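Local coordinates for protein cysteine desulfurase (Elizabethkingia anophelis NUHP1, PDB 5VPR) that probably removes sulfur from L-cysteine to yield L-alanine, using a covalently bound pyridoxal 5'-phosphate cofactor, as a cysteine desulfurase of the class-V aminotransferase family, at residues 10-19 against 391-399; 75-86 against 290-301. All blocks are in the same frame, centred on the assembly; numbering follows the deposited sequence.

Interaction 1 (10-19 against 391-399); sequences FDIQEIRSQF and AVYNTFEEI
R16 reaches the 391-399 segment with CG set beside its own backbone N (chi1 -75°) and a bend at chi3, while Y393 places CG between its backbone N and carbonyl carbon (chi1 40°), its ring meeting F19. The bend delivers R16 NH1 to two acceptors: Y393 O at 2.8 Å, lying in the guanidinium plane, and E398 OE2 at 2.9 Å, tilted out of that plane and met from above the carboxylate plane in a salt bridge. The two flat groups stand nearly perpendicular; NH1 is the nitrogen bonded directly to OE2, a single-nitrogen bridge. E398 OE1, meanwhile, accepts from N394 ND2 and T395 N on opposite faces of the carboxylate, and E398 N bonds T395 OG1; with T395 as N-cap, this is a capping box. T395 CG2 packs on R16 CD at 3.6 Å. Y393 presents its edge to the face of F19, Y393 CD1 standing 3.5 Å above the F19 ring plane, over its centre: a T-shaped pair. I12 CD1 approaches V392 O at 3.5 Å, and V392 CG1 meets I15 CG2. Y393 OH bonds N36 and Q41; helix 287-303 packs on F10, I15 and V392, helix 305-324 on F10 and I12, and strand 29-33 on Y393 and E398.

Interaction 2 (75-86 against 290-301); sequences MMEDARKKVQRF and NIAIGTAVDFME
Helices 75-86 and 290-301 run in roughly the same direction, their axes crossing at 39° and approaching to 8.1 Å, with A79 CA and G294 CA only 4.5 Å apart. That closeness depends on small residues: A79 CB lies 3.3 Å from N290 O, and G294 has no side chain to intrude between A79 and K82. K82 then enters as a knob into the hole formed by G294, T295, V297 and D298. With its chain extended beyond CG, it crosses D298 at about a right angle and ends in a salt bridge, NZ to D298 OD2 at 2.7 Å, on the syn side but tilted out of the carboxylate plane. A water accepts from the same NZ and donates to I291 O, tying the lysine to the opposing backbone as well. At the C-terminal end F86 covers V297, whose CG2 sits over one ring face, 4.1 Å from the centroid, in a CH-pi contact; M300 SD lies 3.8 Å from F86 CZ, an oblique Met-aromatic contact, and E301 OE2 meets the ring edge. At the other end, M76 and N290 lie side by side, and N290 ND2 donates a weak but nearly straight bond to M76 SD at 3.5 Å, while I291 CD1 packs against M75 CE at 3.8 Å. Helix 44-56 backs I291, T295 and D298; strand 241-245 meets V83 and I293, strand 95-98 meets V83 and N290, and R305 makes a cation-pi contact with F86.

In the fold
The centres of the two interactions lie about 23 Å apart, and the link between them is helix 287-303. Interaction 2 uses one side of it against helix 67-87, whereas F299 of the same helix touches interaction 1: its CZ is 3.5 Å from F19 CZ and 4.1 Å from V392 CG1. In chain order the segments run 10-19, 75-86, 290-301, 391-399, so interaction 2 falls wholly within the span that interaction 1 closes. Interaction 2 packs beside strands 95-98 and 241-245 at one edge of the seven-stranded sheet. Through F299, helix 287-303 thus joins this sheet edge to the place where the N-terminal segment meets the turn leading into the last helix, 396-413.

Interaction 1 (10-19 against 391-399)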
loop_
_atom_site.group_PDB
_atom_site.type_symbol
_atom_site.label_atom_id
_atom_site.label_comp_id
_atom_site.label_asym_id
_atom_site.label_seq_id
_atom_site.Cartn_x
_atom_site.Cartn_y
_atom_site.Cartn_z
ATOM N N PHE A 10 -4.988 22.455 8.452
ATOM C CA PHE A 10 -4.184 21.729 7.468
ATOM C C PHE A 10 -3.396 22.744 6.643
ATOM O O PHE A 10 -3.949 23.386 5.745
ATOM C CB PHE A 10 -5.085 20.868 6.582
ATOM C CG PHE A 10 -4.344 20.057 5.558
ATOM C CD1 PHE A 10 -3.845 18.801 5.875
ATOM C CD2 PHE A 10 -4.156 20.540 4.273
ATOM C CE1 PHE A 10 -3.164 18.049 4.932
ATOM C CE2 PHE A 10 -3.477 19.793 3.325
ATOM C CZ PHE A 10 -2.980 18.547 3.657
ATOM N N ASP A 11 -2.103 22.882 6.941
ATOM C CA ASP A 11 -1.223 23.845 6.273
ATOM C C ASP A 11 -0.286 23.069 5.349
ATOM O O ASP A 11 0.689 22.465 5.804
ATOM C CB ASP A 11 -0.449 24.674 7.301
ATOM C CG ASP A 11 0.542 25.644 6.664
ATOM O OD1 ASP A 11 0.506 25.841 5.429
ATOM O OD2 ASP A 11 1.366 26.216 7.410
ATOM N N ILE A 12 -0.574 23.111 4.046
ATOM C CA ILE A 12 0.222 22.358 3.081
ATOM C C ILE A 12 1.689 22.766 3.142
ATOM O O ILE A 12 2.584 21.933 2.943
ATOM C CB ILE A 12 -0.363 22.530 1.665
ATOM C CG1 ILE A 12 0.449 21.727 0.643
ATOM C CG2 ILE A 12 -0.437 24.012 1.275
ATOM C CD1 ILE A 12 0.457 20.240 0.905
ATOM N N GLN A 13 1.965 24.037 3.436
ATOM C CA GLN A 13 3.349 24.494 3.491
ATOM C C GLN A 13 4.056 23.972 4.737
ATOM O O GLN A 13 5.247 23.650 4.689
ATOM C CB GLN A 13 3.407 26.024 3.428
ATOM C CG GLN A 13 3.089 26.604 2.042
ATOM C CD GLN A 13 3.916 25.964 0.924
ATOM O OE1 GLN A 13 5.138 25.851 1.021
ATOM N NE2 GLN A 13 3.244 25.537 -0.141
ATOM N N GLU A 14 3.350 23.889 5.864
ATOM C CA GLU A 14 3.960 23.276 7.036
ATOM C C GLU A 14 4.259 21.806 6.773
ATOM O O GLU A 14 5.305 21.292 7.187
ATOM C CB GLU A 14 3.049 23.448 8.252
ATOM C CG GLU A 14 3.742 23.226 9.591
ATOM C CD GLU A 14 3.894 21.752 9.947
ATOM O OE1 GLU A 14 3.162 20.917 9.375
ATOM O OE2 GLU A 14 4.748 21.432 10.801
ATOM N N ILE A 15 3.358 21.119 6.063
ATOM C CA ILE A 15 3.577 19.709 5.741
ATOM C C ILE A 15 4.817 19.551 4.871
ATOM O O ILE A 15 5.695 18.727 5.157
ATOM C CB ILE A 15 2.337 19.117 5.044
ATOM C CG1 ILE A 15 1.109 19.126 5.962
ATOM C CG2 ILE A 15 2.640 17.721 4.511
ATOM C CD1 ILE A 15 1.349 18.518 7.299
ATOM N N ARG A 16 4.901 20.335 3.784
ATOM C CA ARG A 16 6.010 20.187 2.842
ATOM C C ARG A 16 7.346 20.517 3.492
ATOM O O ARG A 16 8.380 19.963 3.100
ATOM C CB ARG A 16 5.798 21.080 1.607
ATOM C CG ARG A 16 4.741 20.568 0.623
ATOM C CD ARG A 16 4.552 21.497 -0.574
ATOM N NE ARG A 16 5.749 21.615 -1.412
ATOM C CZ ARG A 16 6.070 20.780 -2.396
ATOM N NH1 ARG A 16 5.294 19.737 -2.681
ATOM N NH2 ARG A 16 7.179 20.982 -3.096
ATOM N N SER A 17 7.351 21.424 4.474
ATOM C CA SER A 17 8.594 21.753 5.162
ATOM C C SER A 17 9.175 20.562 5.921
ATOM O O SER A 17 10.364 20.571 6.250
ATOM C CB SER A 17 8.367 22.936 6.115
ATOM O OG SER A 17 7.421 22.612 7.119
ATOM N N GLN A 18 8.374 19.529 6.193
ATOM C CA GLN A 18 8.879 18.361 6.905
ATOM C C GLN A 18 9.594 17.366 5.997
ATOM O O GLN A 18 10.184 16.412 6.511
ATOM C CB GLN A 18 7.730 17.652 7.641
ATOM C CG GLN A 18 6.960 18.575 8.599
ATOM C CD GLN A 18 5.798 17.887 9.305
ATOM O OE1 GLN A 18 5.927 16.766 9.808
ATOM N NE2 GLN A 18 4.657 18.565 9.354
ATOM N N PHE A 19 9.575 17.563 4.675
ATOM C CA PHE A 19 10.136 16.584 3.742
ATOM C C PHE A 19 11.350 17.164 3.039
ATOM O O PHE A 19 11.204 17.881 2.031
ATOM C CB PHE A 19 9.082 16.153 2.723
ATOM C CG PHE A 19 7.989 15.339 3.323
ATOM C CD1 PHE A 19 6.923 15.948 3.959
ATOM C CD2 PHE A 19 8.046 13.961 3.282
ATOM C CE1 PHE A 19 5.919 15.184 4.539
ATOM C CE2 PHE A 19 7.052 13.192 3.854
ATOM C CZ PHE A 19 5.988 13.801 4.485
ATOM N N ALA A 391 0.636 12.017 -2.891
ATOM C CA ALA A 391 0.815 11.868 -1.453
ATOM C C ALA A 391 0.433 13.193 -0.801
ATOM O O ALA A 391 0.031 14.145 -1.478
ATOM C CB ALA A 391 2.251 11.447 -1.098
ATOM N N VAL A 392 0.579 13.263 0.523
ATOM C CA VAL A 392 0.015 14.385 1.272
ATOM C C VAL A 392 0.731 15.693 0.962
ATOM O O VAL A 392 0.141 16.770 1.100
ATOM C CB VAL A 392 0.049 14.069 2.778
ATOM C CG1 VAL A 392 1.496 14.038 3.290
ATOM C CG2 VAL A 392 -0.795 15.071 3.550
ATOM N N TYR A 393 1.992 15.641 0.534
ATOM C CA TYR A 393 2.775 16.851 0.330
ATOM C C TYR A 393 2.604 17.450 -1.064
ATOM O O TYR A 393 3.154 18.525 -1.329
ATOM C CB TYR A 393 4.264 16.567 0.592
ATOM C CG TYR A 393 4.727 15.224 0.071
ATOM C CD1 TYR A 393 5.140 14.224 0.948
ATOM C CD2 TYR A 393 4.737 14.949 -1.295
ATOM C CE1 TYR A 393 5.560 12.980 0.482
ATOM C CE2 TYR A 393 5.159 13.709 -1.777
ATOM C CZ TYR A 393 5.562 12.726 -0.877
ATOM O OH TYR A 393 5.964 11.485 -1.337
ATOM N N ASN A 394 1.867 16.792 -1.955
ATOM C CA ASN A 394 1.698 17.323 -3.300
ATOM C C ASN A 394 0.700 18.483 -3.301
ATOM O O ASN A 394 -0.158 18.600 -2.417
ATOM C CB ASN A 394 1.262 16.217 -4.253
ATOM C CG ASN A 394 2.344 15.179 -4.459
ATOM O OD1 ASN A 394 2.101 13.972 -4.359
ATOM N ND2 ASN A 394 3.557 15.646 -4.747
ATOM N N THR A 395 0.829 19.359 -4.303
ATOM C CA THR A 395 0.088 20.608 -4.344
ATOM C C THR A 395 -0.667 20.770 -5.663
ATOM O O THR A 395 -0.345 20.147 -6.677
ATOM C CB THR A 395 1.018 21.823 -4.164
ATOM O OG1 THR A 395 1.835 21.958 -5.331
ATOM C CG2 THR A 395 1.907 21.656 -2.947
ATOM N N PHE A 396 -1.674 21.643 -5.643
ATOM C CA PHE A 396 -2.346 21.996 -6.889
ATOM C C PHE A 396 -1.380 22.672 -7.861
ATOM O O PHE A 396 -1.457 22.455 -9.075
ATOM C CB PHE A 396 -3.555 22.885 -6.598
ATOM C CG PHE A 396 -4.578 22.228 -5.720
ATOM C CD1 PHE A 396 -5.419 21.249 -6.231
ATOM C CD2 PHE A 396 -4.692 22.574 -4.382
ATOM C CE1 PHE A 396 -6.359 20.628 -5.425
ATOM C CE2 PHE A 396 -5.629 21.953 -3.564
ATOM C CZ PHE A 396 -6.464 20.981 -4.087
ATOM N N GLU A 397 -0.449 23.480 -7.345
ATOM C CA GLU A 397 0.552 24.086 -8.221
ATOM C C GLU A 397 1.376 23.018 -8.932
ATOM O O GLU A 397 1.749 23.187 -10.101
ATOM C CB GLU A 397 1.456 25.030 -7.426
ATOM N N GLU A 398 1.645 21.897 -8.257
ATOM C CA GLU A 398 2.393 20.828 -8.910
ATOM C C GLU A 398 1.572 20.160 -10.006
ATOM O O GLU A 398 2.130 19.743 -11.028
ATOM C CB GLU A 398 2.851 19.794 -7.886
ATOM C CG GLU A 398 4.013 20.255 -7.021
ATOM C CD GLU A 398 4.376 19.228 -5.960
ATOM O OE1 GLU A 398 3.487 18.433 -5.577
ATOM O OE2 GLU A 398 5.544 19.220 -5.506
ATOM N N ILE A 399 0.252 20.055 -9.818
ATOM C CA ILE A 399 -0.591 19.469 -10.856
ATOM C C ILE A 399 -0.603 20.348 -12.107
ATOM O O ILE A 399 -0.592 19.840 -13.235
ATOM C CB ILE A 399 -2.008 19.219 -10.312
ATOM C CG1 ILE A 399 -1.960 18.087 -9.267
ATOM C CG2 ILE A 399 -2.943 18.898 -11.444
ATOM C CD1 ILE A 399 -3.253 17.894 -8.485
HETATM O O HOH W 1 7.391 20.791 -6.497
#

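Interaction 2 (75-86 against 290-301)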
loop_
_atom_site.group_PDB
_atom_site.type_symbol
_atom_site.label_atom_id
_atom_site.label_comp_id
_atom_site.label_asym_id
_atom_site.label_seq_id
_atom_site.Cartn_x
_atom_site.Cartn_y
_atom_site.Cartn_z
ATOM N N MET A 75 10.946 0.094 23.025
ATOM C CA MET A 75 10.636 0.998 21.923
ATOM C C MET A 75 9.997 0.250 20.759
ATOM O O MET A 75 9.063 0.756 20.127
ATOM C CB MET A 75 11.902 1.722 21.454
ATOM C CG MET A 75 12.458 2.731 22.463
ATOM S SD MET A 75 14.064 3.386 21.960
ATOM C CE MET A 75 13.692 4.149 20.370
ATOM N N MET A 76 10.490 -0.952 20.453
ATOM C CA MET A 76 9.886 -1.714 19.361
ATOM C C MET A 76 8.475 -2.145 19.724
ATOM O O MET A 76 7.578 -2.122 18.867
ATOM C CB MET A 76 10.745 -2.934 18.998
ATOM C CG MET A 76 10.518 -3.402 17.552
ATOM S SD MET A 76 11.491 -4.845 17.081
ATOM C CE MET A 76 10.453 -6.152 17.758
ATOM N N GLU A 77 8.248 -2.509 21.000
ATOM C CA GLU A 77 6.906 -2.890 21.430
ATOM C C GLU A 77 5.977 -1.687 21.480
ATOM O O GLU A 77 4.783 -1.813 21.177
ATOM C CB GLU A 77 6.935 -3.597 22.790
ATOM C CG GLU A 77 7.596 -4.977 22.762
ATOM C CD GLU A 77 7.062 -5.876 21.638
ATOM O OE1 GLU A 77 5.823 -6.022 21.523
ATOM O OE2 GLU A 77 7.884 -6.435 20.870
ATOM N N ASP A 78 6.495 -0.512 21.863
ATOM C CA ASP A 78 5.703 0.714 21.723
ATOM C C ASP A 78 5.277 0.927 20.272
ATOM O O ASP A 78 4.138 1.338 19.998
ATOM C CB ASP A 78 6.495 1.930 22.197
ATOM C CG ASP A 78 6.740 1.935 23.694
ATOM O OD1 ASP A 78 6.032 1.213 24.429
ATOM O OD2 ASP A 78 7.643 2.682 24.132
ATOM N N ALA A 79 6.185 0.667 19.331
ATOM C CA ALA A 79 5.856 0.838 17.916
ATOM C C ALA A 79 4.786 -0.154 17.481
ATOM O O ALA A 79 3.859 0.205 16.736
ATOM C CB ALA A 79 7.106 0.681 17.051
ATOM N N ARG A 80 4.872 -1.395 17.963
ATOM C CA ARG A 80 3.823 -2.362 17.654
ATOM C C ARG A 80 2.461 -1.865 18.117
ATOM O O ARG A 80 1.458 -2.055 17.422
ATOM C CB ARG A 80 4.123 -3.720 18.285
ATOM C CG ARG A 80 3.217 -4.840 17.727
ATOM C CD ARG A 80 3.412 -6.197 18.447
ATOM N NE ARG A 80 4.818 -6.589 18.656
ATOM C CZ ARG A 80 5.547 -7.347 17.833
ATOM N NH1 ARG A 80 5.041 -7.810 16.694
ATOM N NH2 ARG A 80 6.803 -7.658 18.154
ATOM N N LYS A 81 2.402 -1.228 19.293
ATOM C CA LYS A 81 1.115 -0.762 19.797
ATOM C C LYS A 81 0.610 0.439 19.009
ATOM O O LYS A 81 -0.608 0.617 18.858
ATOM C CB LYS A 81 1.210 -0.436 21.293
ATOM C CG LYS A 81 1.531 -1.655 22.193
ATOM C CD LYS A 81 1.442 -1.291 23.672
ATOM C CE LYS A 81 1.803 -2.483 24.564
ATOM N NZ LYS A 81 3.172 -2.973 24.213
ATOM N N LYS A 82 1.517 1.275 18.502
ATOM C CA LYS A 82 1.096 2.360 17.620
ATOM C C LYS A 82 0.423 1.809 16.368
ATOM O O LYS A 82 -0.644 2.285 15.963
ATOM C CB LYS A 82 2.288 3.240 17.244
ATOM C CG LYS A 82 2.933 4.010 18.399
ATOM C CD LYS A 82 4.165 4.749 17.859
ATOM C CE LYS A 82 4.970 5.493 18.918
ATOM N NZ LYS A 82 6.122 6.197 18.239
ATOM N N VAL A 83 1.035 0.800 15.741
ATOM C CA VAL A 83 0.443 0.197 14.549
ATOM C C VAL A 83 -0.883 -0.474 14.894
ATOM O O VAL A 83 -1.861 -0.364 14.143
ATOM C CB VAL A 83 1.424 -0.799 13.902
ATOM C CG1 VAL A 83 0.772 -1.483 12.710
ATOM C CG2 VAL A 83 2.708 -0.085 13.465
ATOM N N GLN A 84 -0.934 -1.181 16.032
ATOM C CA GLN A 84 -2.183 -1.792 16.496
ATOM C C GLN A 84 -3.324 -0.779 16.537
ATOM O O GLN A 84 -4.396 -1.004 15.963
ATOM C CB GLN A 84 -1.984 -2.414 17.886
ATOM C CG GLN A 84 -3.242 -3.129 18.401
ATOM C CD GLN A 84 -3.353 -3.175 19.910
ATOM O OE1 GLN A 84 -2.390 -2.907 20.636
ATOM N NE2 GLN A 84 -4.543 -3.510 20.397
ATOM N N ARG A 85 -3.104 0.352 17.215
ATOM C CA ARG A 85 -4.135 1.388 17.286
ATOM C C ARG A 85 -4.428 1.988 15.915
ATOM O O ARG A 85 -5.575 2.339 15.620
ATOM C CB ARG A 85 -3.711 2.479 18.273
ATOM C CG ARG A 85 -3.774 2.042 19.740
ATOM C CD ARG A 85 -3.528 3.206 20.700
ATOM N NE ARG A 85 -2.151 3.671 20.619
ATOM C CZ ARG A 85 -1.146 3.153 21.321
ATOM N NH1 ARG A 85 -1.372 2.156 22.171
ATOM N NH2 ARG A 85 0.085 3.637 21.176
ATOM N N PHE A 86 -3.405 2.086 15.066
ATOM C CA PHE A 86 -3.550 2.656 13.731
ATOM C C PHE A 86 -4.539 1.864 12.876
ATOM O O PHE A 86 -5.352 2.455 12.156
ATOM C CB PHE A 86 -2.165 2.719 13.074
ATOM C CG PHE A 86 -2.141 3.379 11.726
ATOM C CD1 PHE A 86 -2.347 4.744 11.600
ATOM C CD2 PHE A 86 -1.866 2.637 10.584
ATOM C CE1 PHE A 86 -2.287 5.363 10.350
ATOM C CE2 PHE A 86 -1.812 3.247 9.325
ATOM C CZ PHE A 86 -2.024 4.605 9.211
ATOM N N ASN A 290 11.180 -1.081 12.400
ATOM C CA ASN A 290 9.921 -1.246 13.125
ATOM C C ASN A 290 9.632 -0.046 14.015
ATOM O O ASN A 290 8.489 0.423 14.073
ATOM C CB ASN A 290 9.941 -2.536 13.953
ATOM C CG ASN A 290 10.095 -3.762 13.101
ATOM O OD1 ASN A 290 9.822 -3.731 11.894
ATOM N ND2 ASN A 290 10.536 -4.863 13.712
ATOM N N ILE A 291 10.653 0.484 14.694
ATOM C CA ILE A 291 10.465 1.719 15.455
ATOM C C ILE A 291 10.023 2.848 14.532
ATOM O O ILE A 291 9.102 3.615 14.851
ATOM C CB ILE A 291 11.756 2.078 16.217
ATOM C CG1 ILE A 291 11.997 1.076 17.354
ATOM C CG2 ILE A 291 11.683 3.499 16.768
ATOM C CD1 ILE A 291 13.363 1.219 17.988
ATOM N N ALA A 292 10.660 2.956 13.363
ATOM C CA ALA A 292 10.396 4.081 12.477
ATOM C C ALA A 292 9.038 3.967 11.782
ATOM O O ALA A 292 8.425 5.000 11.479
ATOM C CB ALA A 292 11.520 4.206 11.454
ATOM N N ILE A 293 8.538 2.745 11.527
ATOM C CA ILE A 293 7.183 2.657 10.971
ATOM C C ILE A 293 6.159 3.111 12.011
ATOM O O ILE A 293 5.101 3.648 11.656
ATOM C CB ILE A 293 6.871 1.249 10.406
ATOM C CG1 ILE A 293 5.734 1.328 9.365
ATOM C CG2 ILE A 293 6.483 0.248 11.492
ATOM C CD1 ILE A 293 5.378 0.006 8.696
ATOM N N GLY A 294 6.457 2.945 13.307
ATOM C CA GLY A 294 5.620 3.572 14.324
ATOM C C GLY A 294 5.650 5.087 14.244
ATOM O O GLY A 294 4.635 5.757 14.477
ATOM N N THR A 295 6.821 5.654 13.937
ATOM C CA THR A 295 6.938 7.098 13.774
ATOM C C THR A 295 6.191 7.575 12.534
ATOM O O THR A 295 5.627 8.671 12.533
ATOM C CB THR A 295 8.414 7.494 13.697
ATOM O OG1 THR A 295 9.114 6.879 14.783
ATOM C CG2 THR A 295 8.582 9.011 13.789
ATOM N N ALA A 296 6.163 6.759 11.481
ATOM C CA ALA A 296 5.355 7.089 10.312
ATOM C C ALA A 296 3.864 7.073 10.642
ATOM O O ALA A 296 3.099 7.897 10.121
ATOM C CB ALA A 296 5.684 6.115 9.181
ATOM N N VAL A 297 3.437 6.157 11.516
ATOM C CA VAL A 297 2.071 6.199 12.032
ATOM C C VAL A 297 1.835 7.501 12.789
ATOM O O VAL A 297 0.807 8.169 12.609
ATOM C CB VAL A 297 1.801 4.968 12.917
ATOM C CG1 VAL A 297 0.516 5.161 13.737
ATOM C CG2 VAL A 297 1.701 3.720 12.062
ATOM N N ASP A 298 2.791 7.884 13.644
ATOM C CA ASP A 298 2.690 9.148 14.375
ATOM C C ASP A 298 2.519 10.327 13.422
ATOM O O ASP A 298 1.720 11.239 13.678
ATOM C CB ASP A 298 3.938 9.352 15.243
ATOM C CG ASP A 298 3.985 8.430 16.460
ATOM O OD1 ASP A 298 2.965 7.783 16.783
ATOM O OD2 ASP A 298 5.059 8.357 17.095
ATOM N N PHE A 299 3.265 10.326 12.316
ATOM C CA PHE A 299 3.176 11.424 11.353
ATOM C C PHE A 299 1.779 11.518 10.763
ATOM O O PHE A 299 1.185 12.604 10.686
ATOM C CB PHE A 299 4.202 11.236 10.233
ATOM C CG PHE A 299 3.954 12.126 9.052
ATOM C CD1 PHE A 299 4.232 13.486 9.131
ATOM C CD2 PHE A 299 3.414 11.620 7.883
ATOM C CE1 PHE A 299 3.992 14.336 8.047
ATOM C CE2 PHE A 299 3.169 12.459 6.796
ATOM C CZ PHE A 299 3.458 13.822 6.883
ATOM N N MET A 300 1.239 10.381 10.334
ATOM C CA MET A 300 -0.104 10.372 9.779
ATOM C C MET A 300 -1.132 10.794 10.824
ATOM O O MET A 300 -2.028 11.592 10.521
ATOM C CB MET A 300 -0.417 8.988 9.208
ATOM C CG MET A 300 0.440 8.650 7.997
ATOM S SD MET A 300 -0.048 7.159 7.117
ATOM C CE MET A 300 -1.713 7.561 6.552
ATOM N N GLU A 301 -1.014 10.298 12.064
ATOM C CA GLU A 301 -1.961 10.728 13.095
ATOM C C GLU A 301 -1.807 12.217 13.387
ATOM O O GLU A 301 -2.794 12.913 13.650
ATOM C CB GLU A 301 -1.791 9.908 14.378
ATOM C CG GLU A 301 -1.885 8.388 14.189
ATOM C CD GLU A 301 -3.302 7.820 14.311
ATOM O OE1 GLU A 301 -4.283 8.562 14.074
ATOM O OE2 GLU A 301 -3.431 6.614 14.650
HETATM O O HOH W 2 7.746 4.149 17.135
HETATM O O HOH W 3 -1.198 4.964 16.655
#